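Local coordinates for peptidoglycan D,D-transpeptidase PbpA (Mycobacterium tuberculosis, PDB 3UN7), which probably cross-links the peptidoglycan of the mycobacterial cell wall as a penicillin-binding D,D-transpeptidase and helps to regulate cell length, at residues R23-A28 and G102-T107; L32-V37 and F45-P50. One frame throughout, in Å; residues are numbered along the deposited sequence.

Contact 1. Residues R23-A28 and G102-T107; sequences RGQITA and GGNVDT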
loop_
_atom_site.group_PDB
_atom_site.type_symbol
_atom_site.label_atom_id
_atom_site.label_comp_id
_atom_site.label_asym_id
_atom_site.label_seq_id
_atom_site.Cartn_x
_atom_site.Cartn_y
_atom_site.Cartn_z
ATOM N N ARG A 23 -17.105 -14.675 20.659
ATOM C CA ARG A 23 -16.449 -13.513 20.062
ATOM C C ARG A 23 -17.158 -13.164 18.762
ATOM O O ARG A 23 -17.646 -14.046 18.058
ATOM C CB ARG A 23 -14.985 -13.843 19.796
ATOM C CG ARG A 23 -14.147 -12.704 19.243
ATOM C CD ARG A 23 -12.685 -13.121 19.258
ATOM N NE ARG A 23 -11.793 -12.066 18.788
ATOM C CZ ARG A 23 -11.329 -11.082 19.538
ATOM N NH1 ARG A 23 -11.684 -10.989 20.825
ATOM N NH2 ARG A 23 -10.511 -10.183 19.002
ATOM N N GLY A 24 -17.231 -11.878 18.455
ATOM C CA GLY A 24 -17.942 -11.427 17.267
ATOM C C GLY A 24 -17.138 -11.608 16.006
ATOM O O GLY A 24 -15.994 -12.083 16.047
ATOM N N GLN A 25 -17.732 -11.201 14.884
ATOM C CA GLN A 25 -17.196 -11.475 13.547
ATOM C C GLN A 25 -16.469 -10.279 12.947
ATOM O O GLN A 25 -16.825 -9.124 13.209
ATOM C CB GLN A 25 -18.340 -11.828 12.580
ATOM C CG GLN A 25 -19.284 -12.911 13.064
ATOM C CD GLN A 25 -20.535 -13.026 12.214
ATOM O OE1 GLN A 25 -20.966 -12.061 11.570
ATOM N NE2 GLN A 25 -21.128 -14.205 12.211
ATOM N N ILE A 26 -15.471 -10.565 12.116
ATOM C CA ILE A 26 -14.862 -9.541 11.249
ATOM C C ILE A 26 -15.365 -9.830 9.847
ATOM O O ILE A 26 -15.237 -10.955 9.381
ATOM C CB ILE A 26 -13.326 -9.607 11.287
ATOM C CG1 ILE A 26 -12.822 -9.403 12.728
ATOM C CG2 ILE A 26 -12.709 -8.586 10.297
ATOM C CD1 ILE A 26 -11.296 -9.580 12.902
ATOM N N THR A 27 -15.959 -8.833 9.180
ATOM C CA THR A 27 -16.600 -9.110 7.903
ATOM C C THR A 27 -16.047 -8.223 6.780
ATOM O O THR A 27 -15.420 -7.175 7.038
ATOM C CB THR A 27 -18.134 -8.934 7.998
ATOM O OG1 THR A 27 -18.427 -7.546 8.165
ATOM C CG2 THR A 27 -18.707 -9.707 9.183
ATOM N N ALA A 28 -16.271 -8.660 5.541
ATOM C CA ALA A 28 -15.973 -7.869 4.332
ATOM C C ALA A 28 -16.974 -8.231 3.241
ATOM O O ALA A 28 -17.220 -9.414 2.976
ATOM C CB ALA A 28 -14.551 -8.126 3.848
ATOM N N GLY A 102 -20.150 -11.154 21.256
ATOM C CA GLY A 102 -19.408 -9.932 20.979
ATOM C C GLY A 102 -20.046 -9.196 19.818
ATOM O O GLY A 102 -20.943 -9.721 19.152
ATOM N N GLY A 103 -19.599 -7.973 19.578
ATOM C CA GLY A 103 -20.097 -7.207 18.448
ATOM C C GLY A 103 -19.334 -7.549 17.186
ATOM O O GLY A 103 -18.424 -8.373 17.212
ATOM N N ASN A 104 -19.715 -6.916 16.082
ATOM C CA ASN A 104 -19.146 -7.195 14.766
ATOM C C ASN A 104 -18.372 -6.019 14.214
ATOM O O ASN A 104 -18.733 -4.858 14.439
ATOM C CB ASN A 104 -20.252 -7.535 13.764
ATOM C CG ASN A 104 -20.554 -9.021 13.695
ATOM O OD1 ASN A 104 -20.323 -9.774 14.656
ATOM N ND2 ASN A 104 -21.076 -9.461 12.533
ATOM N N VAL A 105 -17.333 -6.334 13.447
ATOM C CA VAL A 105 -16.519 -5.337 12.773
ATOM C C VAL A 105 -16.681 -5.531 11.275
ATOM O O VAL A 105 -16.278 -6.551 10.729
ATOM C CB VAL A 105 -15.033 -5.497 13.132
ATOM C CG1 VAL A 105 -14.147 -4.556 12.267
ATOM C CG2 VAL A 105 -14.819 -5.280 14.620
ATOM N N ASP A 106 -17.246 -4.526 10.627
ATOM C CA ASP A 106 -17.470 -4.521 9.195
ATOM C C ASP A 106 -16.365 -3.719 8.507
ATOM O O ASP A 106 -16.363 -2.494 8.566
ATOM C CB ASP A 106 -18.837 -3.899 8.910
ATOM C CG ASP A 106 -19.991 -4.830 9.268
ATOM O OD1 ASP A 106 -19.746 -5.963 9.779
ATOM O OD2 ASP A 106 -21.160 -4.428 9.030
ATOM N N THR A 107 -15.412 -4.411 7.888
ATOM C CA THR A 107 -14.289 -3.737 7.220
ATOM C C THR A 107 -14.687 -3.131 5.872
ATOM O O THR A 107 -15.765 -3.389 5.344
ATOM C CB THR A 107 -13.058 -4.676 7.016
ATOM O OG1 THR A 107 -13.339 -5.612 5.974
ATOM C CG2 THR A 107 -12.735 -5.433 8.292
#
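The N104 amide bonds to Q25 twice, once at its backbone N-H and once at its side-chain OE1. The Q25 N-H points at N104 OD1 (3.0 Å), reaching it from above the plane of the asparagine amide, while N104 ND2 returns a bond to Q25 OE1 (2.8 Å). The two side chains run side by side in the same direction, with their amide planes 33° apart. Together the bonds through OD1 and ND2 fix the rotation of the N104 amide.

Between the strands the backbone bonds are those of a parallel pair: V105 N gives to Q25 O (2.8 Å), T27 N to V105 O, and T107 N to T27 O. The last carbonyl is doubly engaged, because T107 OG1 also donates to it (2.8 Å); a chi1 of 73° sets this hydroxyl between its own backbone N and carbonyl carbon.

On the sheet face of T27 and D106, T27 OG1 donates to D106 OD1 (2.6 Å) from above the carboxylate plane. D106 OD2 forms a salt bridge with K343, which probably keeps the acid ionised.

Apolar contact is slight, with I26 CG2 against T107 CG2 (3.7 Å) on the side of the sheet where I26 and V105 lie. Before the strands, the two segments come close at glycines, and G24 CA makes a C-H...O contact with G103 O (3.1 Å).

This is parallel pairing of sequence-distant strands, 26-28 and 104-107, inside a six-stranded mixed sheet that also takes in the later strands 339-343 and 349-352, away from the transpeptidase active site.

Contact 2. Residues L32-V37 and F45-P50; sequences LLAYSV and FLRVYP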
loop_
_atom_site.group_PDB
_atom_site.type_symbol
_atom_site.label_atom_id
_atom_site.label_comp_id
_atom_site.label_asym_id
_atom_site.label_seq_id
_atom_site.Cartn_x
_atom_site.Cartn_y
_atom_site.Cartn_z
ATOM N N LEU A 32 -17.653 -13.540 5.918
ATOM C CA LEU A 32 -16.930 -13.671 7.169
ATOM C C LEU A 32 -15.445 -13.812 6.903
ATOM O O LEU A 32 -15.028 -14.616 6.059
ATOM C CB LEU A 32 -17.461 -14.848 7.994
ATOM C CG LEU A 32 -18.973 -14.797 8.242
ATOM C CD1 LEU A 32 -19.473 -16.038 9.022
ATOM C CD2 LEU A 32 -19.332 -13.507 8.960
ATOM N N LEU A 33 -14.655 -13.004 7.606
ATOM C CA LEU A 33 -13.211 -13.119 7.555
ATOM C C LEU A 33 -12.717 -13.832 8.793
ATOM O O LEU A 33 -11.712 -14.521 8.734
ATOM C CB LEU A 33 -12.556 -11.731 7.492
ATOM C CG LEU A 33 -12.987 -10.744 6.394
ATOM C CD1 LEU A 33 -11.953 -9.617 6.313
ATOM C CD2 LEU A 33 -13.162 -11.431 5.029
ATOM N N ALA A 34 -13.399 -13.611 9.922
ATOM C CA ALA A 34 -13.047 -14.248 11.185
ATOM C C ALA A 34 -14.312 -14.457 12.005
ATOM O O ALA A 34 -15.177 -13.576 12.053
ATOM C CB ALA A 34 -11.987 -13.419 11.982
ATOM N N TYR A 35 -14.436 -15.636 12.611
ATOM C CA TYR A 35 -15.613 -15.982 13.418
ATOM C C TYR A 35 -15.250 -17.039 14.480
ATOM O O TYR A 35 -14.173 -17.626 14.441
ATOM C CB TYR A 35 -16.812 -16.407 12.533
ATOM C CG TYR A 35 -16.659 -17.703 11.751
ATOM C CD1 TYR A 35 -16.094 -17.711 10.475
ATOM C CD2 TYR A 35 -17.123 -18.918 12.268
ATOM C CE1 TYR A 35 -15.972 -18.898 9.741
ATOM C CE2 TYR A 35 -16.993 -20.104 11.537
ATOM C CZ TYR A 35 -16.422 -20.085 10.283
ATOM O OH TYR A 35 -16.303 -21.262 9.560
ATOM N N SER A 36 -16.131 -17.247 15.450
ATOM C CA SER A 36 -15.850 -18.171 16.516
ATOM C C SER A 36 -16.932 -19.229 16.520
ATOM O O SER A 36 -18.108 -18.920 16.324
ATOM C CB SER A 36 -15.792 -17.460 17.870
ATOM O OG SER A 36 -14.637 -16.661 17.967
ATOM N N VAL A 37 -16.519 -20.471 16.747
ATOM C CA VAL A 37 -17.462 -21.604 16.793
ATOM C C VAL A 37 -17.441 -22.242 18.166
ATOM O O VAL A 37 -16.373 -22.465 18.729
ATOM C CB VAL A 37 -17.076 -22.674 15.737
ATOM C CG1 VAL A 37 -17.966 -23.914 15.836
ATOM C CG2 VAL A 37 -17.163 -22.086 14.360
ATOM N N PHE A 45 -14.861 -21.501 22.783
ATOM C CA PHE A 45 -14.979 -20.913 21.460
ATOM C C PHE A 45 -13.681 -20.995 20.660
ATOM O O PHE A 45 -12.615 -20.512 21.090
ATOM C CB PHE A 45 -15.605 -19.506 21.540
ATOM C CG PHE A 45 -17.092 -19.547 21.728
ATOM C CD1 PHE A 45 -17.656 -19.501 22.999
ATOM C CD2 PHE A 45 -17.932 -19.714 20.632
ATOM C CE1 PHE A 45 -19.044 -19.579 23.172
ATOM C CE2 PHE A 45 -19.313 -19.797 20.795
ATOM C CZ PHE A 45 -19.867 -19.737 22.064
ATOM N N LEU A 46 -13.748 -21.653 19.506
ATOM C CA LEU A 46 -12.578 -21.714 18.641
ATOM C C LEU A 46 -12.668 -20.670 17.532
ATOM O O LEU A 46 -13.691 -20.570 16.866
ATOM C CB LEU A 46 -12.387 -23.112 18.044
ATOM C CG LEU A 46 -11.265 -23.255 17.000
ATOM C CD1 LEU A 46 -9.900 -23.275 17.686
ATOM C CD2 LEU A 46 -11.480 -24.521 16.172
ATOM N N ARG A 47 -11.591 -19.905 17.343
ATOM C CA ARG A 47 -11.550 -18.869 16.312
ATOM C C ARG A 47 -11.233 -19.517 14.983
ATOM O O ARG A 47 -10.293 -20.326 14.899
ATOM C CB ARG A 47 -10.481 -17.819 16.644
ATOM C CG ARG A 47 -10.638 -16.487 15.930
ATOM C CD ARG A 47 -11.944 -15.818 16.315
ATOM N NE ARG A 47 -12.067 -14.439 15.852
ATOM C CZ ARG A 47 -13.218 -13.769 15.806
ATOM N NH1 ARG A 47 -14.351 -14.361 16.171
ATOM N NH2 ARG A 47 -13.242 -12.491 15.407
ATOM N N VAL A 48 -11.987 -19.140 13.946
ATOM C CA VAL A 48 -11.841 -19.726 12.608
ATOM C C VAL A 48 -11.629 -18.630 11.561
ATOM O O VAL A 48 -12.306 -17.601 11.594
ATOM C CB VAL A 48 -13.067 -20.606 12.244
ATOM C CG1 VAL A 48 -12.907 -21.229 10.847
ATOM C CG2 VAL A 48 -13.233 -21.722 13.273
ATOM N N TYR A 49 -10.687 -18.860 10.648
ATOM C CA TYR A 49 -10.350 -17.917 9.576
ATOM C C TYR A 49 -10.554 -18.685 8.289
ATOM O O TYR A 49 -9.678 -19.474 7.914
ATOM C CB TYR A 49 -8.882 -17.455 9.707
ATOM C CG TYR A 49 -8.617 -16.789 11.040
ATOM C CD1 TYR A 49 -8.220 -17.531 12.151
ATOM C CD2 TYR A 49 -8.803 -15.411 11.200
ATOM C CE1 TYR A 49 -7.985 -16.912 13.387
ATOM C CE2 TYR A 49 -8.601 -14.795 12.435
ATOM C CZ TYR A 49 -8.194 -15.547 13.515
ATOM O OH TYR A 49 -7.975 -14.918 14.716
ATOM N N PRO A 50 -11.714 -18.500 7.632
ATOM C CA PRO A 50 -12.055 -19.354 6.472
ATOM C C PRO A 50 -11.291 -19.087 5.167
ATOM O O PRO A 50 -11.285 -19.955 4.297
ATOM C CB PRO A 50 -13.562 -19.111 6.282
ATOM C CG PRO A 50 -13.786 -17.731 6.773
ATOM C CD PRO A 50 -12.796 -17.546 7.940
#
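Y35 lays one ring face against V48, whose CB sits 4.1 Å from the ring centroid in a CH-pi contact, while V48 CG1 touches Y35 OH (3.6 Å). P50 CG meets the same ring at its edge, beside CE1. A chi1 of 67° puts Y35 CG between the backbone N and carbonyl carbon, and the side chain runs alongside V48 in the same direction.

On the opposite face of the hairpin, R47 reaches across to S36, NH1 donating to OG (2.9 Å). Its chain bends at chi2 (62°), and one face of the guanidinium lies over the backbone of A34 and Y35. A34 CB in turn packs on Y49 CE2 (3.7 Å).

Antiparallel backbone bonds fix this register: Y35 and V48 exchange two, as do V37 and L46, leaving S36 and R47 as the non-hydrogen-bonded pair between them.

Farther out, E72 forms a salt bridge with R47 NE, and G24 O accepts from NH1, which thus serves two acceptors. The buried arginine is therefore held by a carboxylate, a carbonyl and a hydroxyl together, an environment consistent with a stable positive charge, whereas the face of Y35 and V48 relies on apolar packing.

How the contacts relate
Both contacts belong to one mixed sheet, in which strand 31-38 lies between 26-28 and 45-48. Contact 1 pairs parallel strands from distant parts of the sequence in its buried interior; contact 2 is a local antiparallel hairpin, only partly buried, that ends in one of the two edge strands, 45-48. They meet directly: I26 O probably accepts a hydrogen bond from L33 N, where L33 and A34 form a classic beta bulge opposite I26, and R23 CB packs on S36 OG. E72 forms salt bridges with R23, which also pairs with D76, and with R47. Among side chains, contact 1 is held by amide, hydroxyl and carboxylate bonds, whereas contact 2 combines aromatic packing with a buried guanidinium.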